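Local coordinates for protein ribokinase (Giardia lamblia, PDB 6WHJ) that probably phosphorylates D-ribose at O-5 with ATP and a divalent cation, most likely magnesium, giving D-ribose 5-phosphate, at residues A62-D75 and I86-T98. Residues are numbered along the deposited sequence; the frame is centred on the assembly and turned at random.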
ATOM      1  N   ALA B  62      18.131  13.905  22.154  1.00 30.46           N
ATOM      2  CA  ALA B  62      18.002  13.421  20.792  1.00 30.10           C
ATOM      3  C   ALA B  62      17.634  14.572  19.865  1.00 33.23           C
ATOM      4  O   ALA B  62      17.046  15.574  20.282  1.00 37.75           O
ATOM      5  CB  ALA B  62      16.956  12.315  20.710  1.00 27.48           C
ATOM      6  N   PHE B  63      17.977  14.415  18.590  1.00 28.93           N
ATOM      7  CA  PHE B  63      17.725  15.455  17.597  1.00 29.07           C
ATOM      8  C   PHE B  63      17.480  14.755  16.269  1.00 29.49           C
ATOM      9  O   PHE B  63      18.335  13.996  15.804  1.00 25.44           O
ATOM     10  CB  PHE B  63      18.912  16.427  17.507  1.00 28.53           C
ATOM     11  CG  PHE B  63      18.635  17.681  16.703  1.00 30.01           C
ATOM     12  CD1 PHE B  63      17.832  18.684  17.213  1.00 27.70           C
ATOM     13  CD2 PHE B  63      19.210  17.868  15.456  1.00 29.40           C
ATOM     14  CE1 PHE B  63      17.587  19.832  16.481  1.00 27.73           C
ATOM     15  CE2 PHE B  63      18.969  19.010  14.721  1.00 25.81           C
ATOM     16  CZ  PHE B  63      18.156  19.993  15.236  1.00 26.96           C
ATOM     17  N   PHE B  64      16.307  14.971  15.676  1.00 31.61           N
ATOM     18  CA  PHE B  64      15.965  14.317  14.420  1.00 28.77           C
ATOM     19  C   PHE B  64      16.116  15.314  13.276  1.00 27.30           C
ATOM     20  O   PHE B  64      15.661  16.458  13.373  1.00 29.90           O
ATOM     21  CB  PHE B  64      14.548  13.741  14.451  1.00 26.65           C
ATOM     22  CG  PHE B  64      14.111  13.137  13.133  1.00 29.15           C
ATOM     23  CD1 PHE B  64      14.877  12.149  12.523  1.00 24.66           C
ATOM     24  CD2 PHE B  64      12.921  13.531  12.524  1.00 26.55           C
ATOM     25  CE1 PHE B  64      14.488  11.595  11.316  1.00 24.37           C
ATOM     26  CE2 PHE B  64      12.524  12.970  11.315  1.00 24.29           C
ATOM     27  CZ  PHE B  64      13.307  12.003  10.711  1.00 23.85           C
ATOM     28  N   VAL B  65      16.761  14.873  12.199  1.00 23.57           N
ATOM     29  CA  VAL B  65      16.966  15.675  11.003  1.00 25.75           C
ATOM     30  C   VAL B  65      16.315  14.932   9.850  1.00 23.71           C
ATOM     31  O   VAL B  65      16.735  13.817   9.515  1.00 26.18           O
ATOM     32  CB  VAL B  65      18.457  15.907  10.721  1.00 28.20           C
ATOM     33  CG1 VAL B  65      18.626  16.817   9.505  1.00 28.30           C
ATOM     34  CG2 VAL B  65      19.161  16.456  11.957  1.00 26.87           C
ATOM     35  N   GLY B  66      15.292  15.539   9.250  1.00 21.71           N
ATOM     36  CA  GLY B  66      14.567  14.920   8.153  1.00 25.26           C
ATOM     37  C   GLY B  66      13.732  15.935   7.407  1.00 24.67           C
ATOM     38  O   GLY B  66      13.575  17.076   7.839  1.00 28.20           O
ATOM     39  N   ALA B  67      13.177  15.497   6.276  1.00 25.81           N
ATOM     40  CA  ALA B  67      12.362  16.345   5.415  1.00 26.25           C
ATOM     41  C   ALA B  67      11.037  15.657   5.104  1.00 26.55           C
ATOM     42  O   ALA B  67      11.000  14.453   4.829  1.00 24.49           O
ATOM     43  CB  ALA B  67      13.087  16.690   4.113  1.00 21.50           C
ATOM     44  N   VAL B  68       9.950  16.428   5.193  1.00 27.87           N
ATOM     45  CA  VAL B  68       8.594  15.982   4.906  1.00 25.56           C
ATOM     46  C   VAL B  68       7.927  17.028   4.014  1.00 30.77           C
ATOM     47  O   VAL B  68       8.424  18.144   3.839  1.00 30.41           O
ATOM     48  CB  VAL B  68       7.768  15.762   6.190  1.00 29.92           C
ATOM     49  CG1 VAL B  68       8.433  14.717   7.083  1.00 23.29           C
ATOM     50  CG2 VAL B  68       7.557  17.093   6.936  1.00 27.65           C
ATOM     51  N   GLY B  69       6.776  16.659   3.457  1.00 29.73           N
ATOM     52  CA  GLY B  69       6.077  17.543   2.551  1.00 27.37           C
ATOM     53  C   GLY B  69       5.265  18.596   3.275  1.00 31.39           C
ATOM     54  O   GLY B  69       5.115  18.589   4.493  1.00 31.97           O
ATOM     55  N   LYS B  70       4.780  19.568   2.502  1.00 34.79           N
ATOM     56  CA  LYS B  70       3.852  20.568   3.026  1.00 33.21           C
ATOM     57  C   LYS B  70       2.432  20.046   2.833  1.00 31.92           C
ATOM     58  O   LYS B  70       1.623  20.587   2.081  1.00 37.99           O
ATOM     59  CB  LYS B  70       4.070  21.912   2.349  1.00 28.66           C
ATOM     60  CG  LYS B  70       5.319  22.604   2.842  1.00 32.49           C
ATOM     61  CD  LYS B  70       5.618  23.889   2.083  1.00 33.93           C
ATOM     62  CE  LYS B  70       6.849  24.584   2.676  1.00 30.78           C
ATOM     63  NZ  LYS B  70       7.093  25.900   2.055  1.00 35.75           N
ATOM     64  N   ASP B  71       2.138  18.985   3.577  1.00 29.71           N
ATOM     65  CA  ASP B  71       0.875  18.274   3.500  1.00 32.70           C
ATOM     66  C   ASP B  71       0.464  17.870   4.906  1.00 36.77           C
ATOM     67  O   ASP B  71       1.112  18.234   5.896  1.00 32.21           O
ATOM     68  CB  ASP B  71       0.962  17.035   2.598  1.00 31.84           C
ATOM     69  CG  ASP B  71       2.219  16.193   2.855  1.00 35.72           C
ATOM     70  OD1 ASP B  71       2.581  15.949   4.032  1.00 33.82           O
ATOM     71  OD2 ASP B  71       2.831  15.745   1.865  1.00 35.47           O
ATOM     72  N   THR B  72      -0.654  17.141   4.978  1.00 35.22           N
ATOM     73  CA  THR B  72      -1.215  16.730   6.261  1.00 36.24           C
ATOM     74  C   THR B  72      -0.249  15.846   7.042  1.00 35.34           C
ATOM     75  O   THR B  72       0.029  16.103   8.219  1.00 32.09           O
ATOM     76  CB  THR B  72      -2.537  16.000   6.028  1.00 41.00           C
ATOM     77  OG1 THR B  72      -3.436  16.852   5.307  1.00 39.54           O
ATOM     78  CG2 THR B  72      -3.160  15.579   7.355  1.00 40.88           C
ATOM     79  N   PHE B  73       0.263  14.787   6.402  1.00 34.83           N
ATOM     80  CA  PHE B  73       1.212  13.893   7.060  1.00 31.76           C
ATOM     81  C   PHE B  73       2.426  14.647   7.589  1.00 33.30           C
ATOM     82  O   PHE B  73       2.934  14.339   8.673  1.00 29.92           O
ATOM     83  CB  PHE B  73       1.652  12.786   6.100  1.00 35.03           C
ATOM     84  CG  PHE B  73       0.586  11.761   5.816  1.00 33.89           C
ATOM     85  CD1 PHE B  73      -0.539  11.660   6.623  1.00 36.99           C
ATOM     86  CD2 PHE B  73       0.725  10.881   4.753  1.00 34.21           C
ATOM     87  CE1 PHE B  73      -1.515  10.718   6.366  1.00 33.89           C
ATOM     88  CE2 PHE B  73      -0.245   9.925   4.492  1.00 36.40           C
ATOM     89  CZ  PHE B  73      -1.364   9.842   5.305  1.00 37.72           C
ATOM     90  N   GLY B  74       2.931  15.616   6.823  1.00 40.44           N
ATOM     91  CA  GLY B  74       4.063  16.396   7.291  1.00 38.73           C
ATOM     92  C   GLY B  74       3.723  17.250   8.499  1.00 40.58           C
ATOM     93  O   GLY B  74       4.514  17.352   9.440  1.00 42.15           O
ATOM     94  N   ASP B  75       2.535  17.858   8.502  1.00 32.57           N
ATOM     95  CA  ASP B  75       2.120  18.644   9.658  1.00 29.75           C
ATOM     96  C   ASP B  75       1.951  17.758  10.885  1.00 30.72           C
ATOM     97  O   ASP B  75       2.358  18.137  11.991  1.00 32.41           O
ATOM     98  CB  ASP B  75       0.809  19.376   9.364  1.00 31.33           C
ATOM     99  CG  ASP B  75       0.938  20.414   8.254  1.00 33.48           C
ATOM    100  OD1 ASP B  75       2.051  20.931   8.021  1.00 35.41           O
ATOM    101  OD2 ASP B  75      -0.093  20.733   7.624  1.00 34.56           O
ATOM    102  N   ILE B  86      10.859  15.970  21.590  1.00 35.80           N
ATOM    103  CA  ILE B  86      12.112  15.604  20.940  1.00 34.47           C
ATOM    104  C   ILE B  86      12.495  16.727  19.977  1.00 30.93           C
ATOM    105  O   ILE B  86      11.799  16.944  18.979  1.00 32.76           O
ATOM    106  CB  ILE B  86      11.998  14.268  20.198  1.00 31.98           C
ATOM    107  CG1 ILE B  86      11.525  13.167  21.144  1.00 32.65           C
ATOM    108  CG2 ILE B  86      13.323  13.919  19.558  1.00 32.26           C
ATOM    109  CD1 ILE B  86      11.332  11.824  20.464  1.00 34.31           C
ATOM    110  N   PRO B  87      13.597  17.432  20.209  1.00 33.69           N
ATOM    111  CA  PRO B  87      14.013  18.482  19.278  1.00 32.52           C
ATOM    112  C   PRO B  87      14.288  17.922  17.894  1.00 30.18           C
ATOM    113  O   PRO B  87      14.689  16.772  17.731  1.00 31.44           O
ATOM    114  CB  PRO B  87      15.299  19.030  19.911  1.00 31.76           C
ATOM    115  CG  PRO B  87      15.235  18.623  21.344  1.00 31.60           C
ATOM    116  CD  PRO B  87      14.518  17.307  21.350  1.00 36.18           C
ATOM    117  N   ASN B  88      14.094  18.761  16.886  1.00 29.60           N
ATOM    118  CA  ASN B  88      14.322  18.330  15.517  1.00 30.85           C
ATOM    119  C   ASN B  88      14.473  19.572  14.654  1.00 29.80           C
ATOM    120  O   ASN B  88      14.218  20.689  15.100  1.00 33.55           O
ATOM    121  CB  ASN B  88      13.174  17.454  15.013  1.00 30.59           C
ATOM    122  CG  ASN B  88      11.869  18.194  14.994  1.00 30.09           C
ATOM    123  OD1 ASN B  88      11.595  18.952  14.063  1.00 29.37           O
ATOM    124  ND2 ASN B  88      11.046  17.978  16.011  1.00 30.71           N
ATOM    125  N   CYS B  89      14.952  19.379  13.427  1.00 33.12           N
ATOM    126  CA  CYS B  89      14.809  20.406  12.394  1.00 36.23           C
ATOM    127  C   CYS B  89      14.171  19.766  11.152  1.00 33.47           C
ATOM    128  O   CYS B  89      14.725  19.766  10.056  1.00 34.70           O
ATOM    129  CB  CYS B  89      16.133  21.109  12.072  1.00 32.44           C
ATOM    130  SG  CYS B  89      17.458  20.031  11.530  1.00 41.36           S
ATOM    131  N   ILE B  90      12.983  19.190  11.345  1.00 31.86           N
ATOM    132  CA  ILE B  90      12.205  18.635  10.242  1.00 31.38           C
ATOM    133  C   ILE B  90      11.803  19.765   9.301  1.00 32.25           C
ATOM    134  O   ILE B  90      11.004  20.642   9.655  1.00 32.42           O
ATOM    135  CB  ILE B  90      10.966  17.859  10.729  1.00 27.81           C
ATOM    136  CG1 ILE B  90      11.362  16.740  11.693  1.00 28.05           C
ATOM    137  CG2 ILE B  90      10.215  17.321   9.550  1.00 29.31           C
ATOM    138  CD1 ILE B  90      10.193  16.086  12.383  1.00 24.73           C
ATOM    139  N   LYS B  91      12.412  19.790   8.123  1.00 27.01           N
ATOM    140  CA  LYS B  91      12.110  20.792   7.119  1.00 28.24           C
ATOM    141  C   LYS B  91      10.922  20.347   6.270  1.00 28.24           C
ATOM    142  O   LYS B  91      10.905  19.224   5.760  1.00 30.82           O
ATOM    143  CB  LYS B  91      13.345  21.019   6.253  1.00 30.60           C
ATOM    144  CG  LYS B  91      14.545  21.648   6.991  1.00 32.34           C
ATOM    145  CD  LYS B  91      14.198  22.866   7.860  1.00 26.37           C
ATOM    146  CE  LYS B  91      15.419  23.255   8.703  1.00 35.97           C
ATOM    147  NZ  LYS B  91      15.208  24.348   9.704  1.00 33.32           N
ATOM    148  N   GLN B  92       9.937  21.225   6.091  1.00 28.77           N
ATOM    149  CA  GLN B  92       8.804  20.926   5.222  1.00 30.84           C
ATOM    150  C   GLN B  92       9.058  21.515   3.836  1.00 28.16           C
ATOM    151  O   GLN B  92       9.274  22.722   3.709  1.00 35.25           O
ATOM    152  CB  GLN B  92       7.502  21.460   5.816  1.00 28.34           C
ATOM    153  CG  GLN B  92       6.994  20.583   6.939  1.00 29.45           C
ATOM    154  CD  GLN B  92       5.600  20.940   7.420  1.00 33.70           C
ATOM    155  OE1 GLN B  92       5.402  21.885   8.186  1.00 39.63           O
ATOM    156  NE2 GLN B  92       4.615  20.164   6.966  1.00 31.06           N
ATOM    157  N   VAL B  93       9.013  20.669   2.802  1.00 30.94           N
ATOM    158  CA  VAL B  93       9.346  21.052   1.431  1.00 31.59           C
ATOM    159  C   VAL B  93       8.131  20.852   0.530  1.00 31.87           C
ATOM    160  O   VAL B  93       7.257  20.025   0.804  1.00 33.43           O
ATOM    161  CB  VAL B  93      10.556  20.255   0.876  1.00 27.85           C
ATOM    162  CG1 VAL B  93      11.771  20.428   1.768  1.00 28.83           C
ATOM    163  CG2 VAL B  93      10.213  18.797   0.735  1.00 31.30           C
ATOM    164  N   SER B  94       8.074  21.625  -0.554  1.00 34.84           N
ATOM    165  CA  SER B  94       6.961  21.554  -1.496  1.00 34.48           C
ATOM    166  C   SER B  94       7.267  20.701  -2.719  1.00 33.86           C
ATOM    167  O   SER B  94       6.372  20.494  -3.549  1.00 36.92           O
ATOM    168  CB  SER B  94       6.542  22.957  -1.956  1.00 31.08           C
ATOM    169  OG  SER B  94       7.663  23.695  -2.396  1.00 34.04           O
ATOM    170  N   GLY B  95       8.502  20.220  -2.859  1.00 31.59           N
ATOM    171  CA  GLY B  95       8.865  19.485  -4.062  1.00 35.30           C
ATOM    172  C   GLY B  95       8.139  18.155  -4.163  1.00 35.61           C
ATOM    173  O   GLY B  95       7.689  17.760  -5.241  1.00 40.89           O
ATOM    174  N   ALA B  96       8.110  17.407  -3.074  1.00 30.07           N
ATOM    175  CA  ALA B  96       7.488  16.102  -3.013  1.00 31.66           C
ATOM    176  C   ALA B  96       6.482  16.055  -1.868  1.00 31.66           C
ATOM    177  O   ALA B  96       6.497  16.919  -0.984  1.00 30.63           O
ATOM    178  CB  ALA B  96       8.550  15.009  -2.819  1.00 34.21           C
ATOM    179  N   PRO B  97       5.575  15.078  -1.868  1.00 30.14           N
ATOM    180  CA  PRO B  97       4.781  14.797  -0.664  1.00 30.65           C
ATOM    181  C   PRO B  97       5.636  14.112   0.397  1.00 29.85           C
ATOM    182  O   PRO B  97       6.742  13.637   0.135  1.00 29.25           O
ATOM    183  CB  PRO B  97       3.680  13.860  -1.168  1.00 23.33           C
ATOM    184  CG  PRO B  97       4.294  13.179  -2.331  1.00 25.15           C
ATOM    185  CD  PRO B  97       5.156  14.226  -2.998  1.00 24.20           C
ATOM    186  N   THR B  98       5.107  14.077   1.619  1.00 27.35           N
ATOM    187  CA  THR B  98       5.724  13.288   2.678  1.00 27.23           C
ATOM    188  C   THR B  98       5.884  11.838   2.224  1.00 26.61           C
ATOM    189  O   THR B  98       5.026  11.292   1.527  1.00 27.66           O
ATOM    190  CB  THR B  98       4.872  13.362   3.949  1.00 28.38           C
ATOM    191  OG1 THR B  98       4.872  14.704   4.445  1.00 30.58           O
ATOM    192  CG2 THR B  98       5.409  12.424   5.037  1.00 26.56           C
TER
HETATM  193  O   HOH W   1       4.489  18.652  -0.243  1.00 32.44           O
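Gln-92 reaches from strand 91-93 across the end of strand 62-69 to the start of helix 72-84. Its CB lies beside Lys-70 CG, and Gln-92 CG packs against Val-68 CG2 at 3.5 Å. CD continues straight on from CG (chi2 -171°) and lies beside Asp-75 OD1; OE1 comes near the same oxygen without bonding, both being acceptors. Gln-92 NE2 donates twice: to Gly-69 O at 3.0 Å, in the carbonyl plane, and to Asp-75 OD1 at 2.9 Å. The second bond is nearly straight but meets the oxygen from above the carboxylate plane, the amide and carboxylate standing almost perpendicular. Two acceptors on one nitrogen thus fix the rotation of the amide.

Beside it, Asp-71 and Thr-98 lock together. Asp-71 turns its CG between its own N and carbonyl carbon (chi1 45°), presenting both oxygens to Thr-98 through their syn lone pairs: Asp-71 OD1 accepts from Thr-98 OG1, and OD2 from Thr-98 N at 2.8 Å. OD1 also takes the N-H of Gly-74, making Asp-71 the N-cap of helix 72-84, while Thr-98 OG1 accepts from Gly-69 N at 2.9 Å.

Along the strands, parallel pairing is carried by Lys-91 N to Gly-66 O, Val-68 N to Lys-91 O and Val-93 N to Val-68 O. Ile-90 wedges between Phe-64 and Val-68, Ile-90 CG2 at 3.7 Å from Val-68 CG2, and also touches Leu-78 of the helix. Just before it, Cys-89 SG lies obliquely to the Phe-63 ring, 4.7 Å from its centroid.

Strand 62-69, helix 72-84 and strand 91-93 form a beta-alpha-beta unit that places strand 91-93 at the margin of the large sheet, an arrangement belonging to the alpha/beta core of PfkB-family ribokinases.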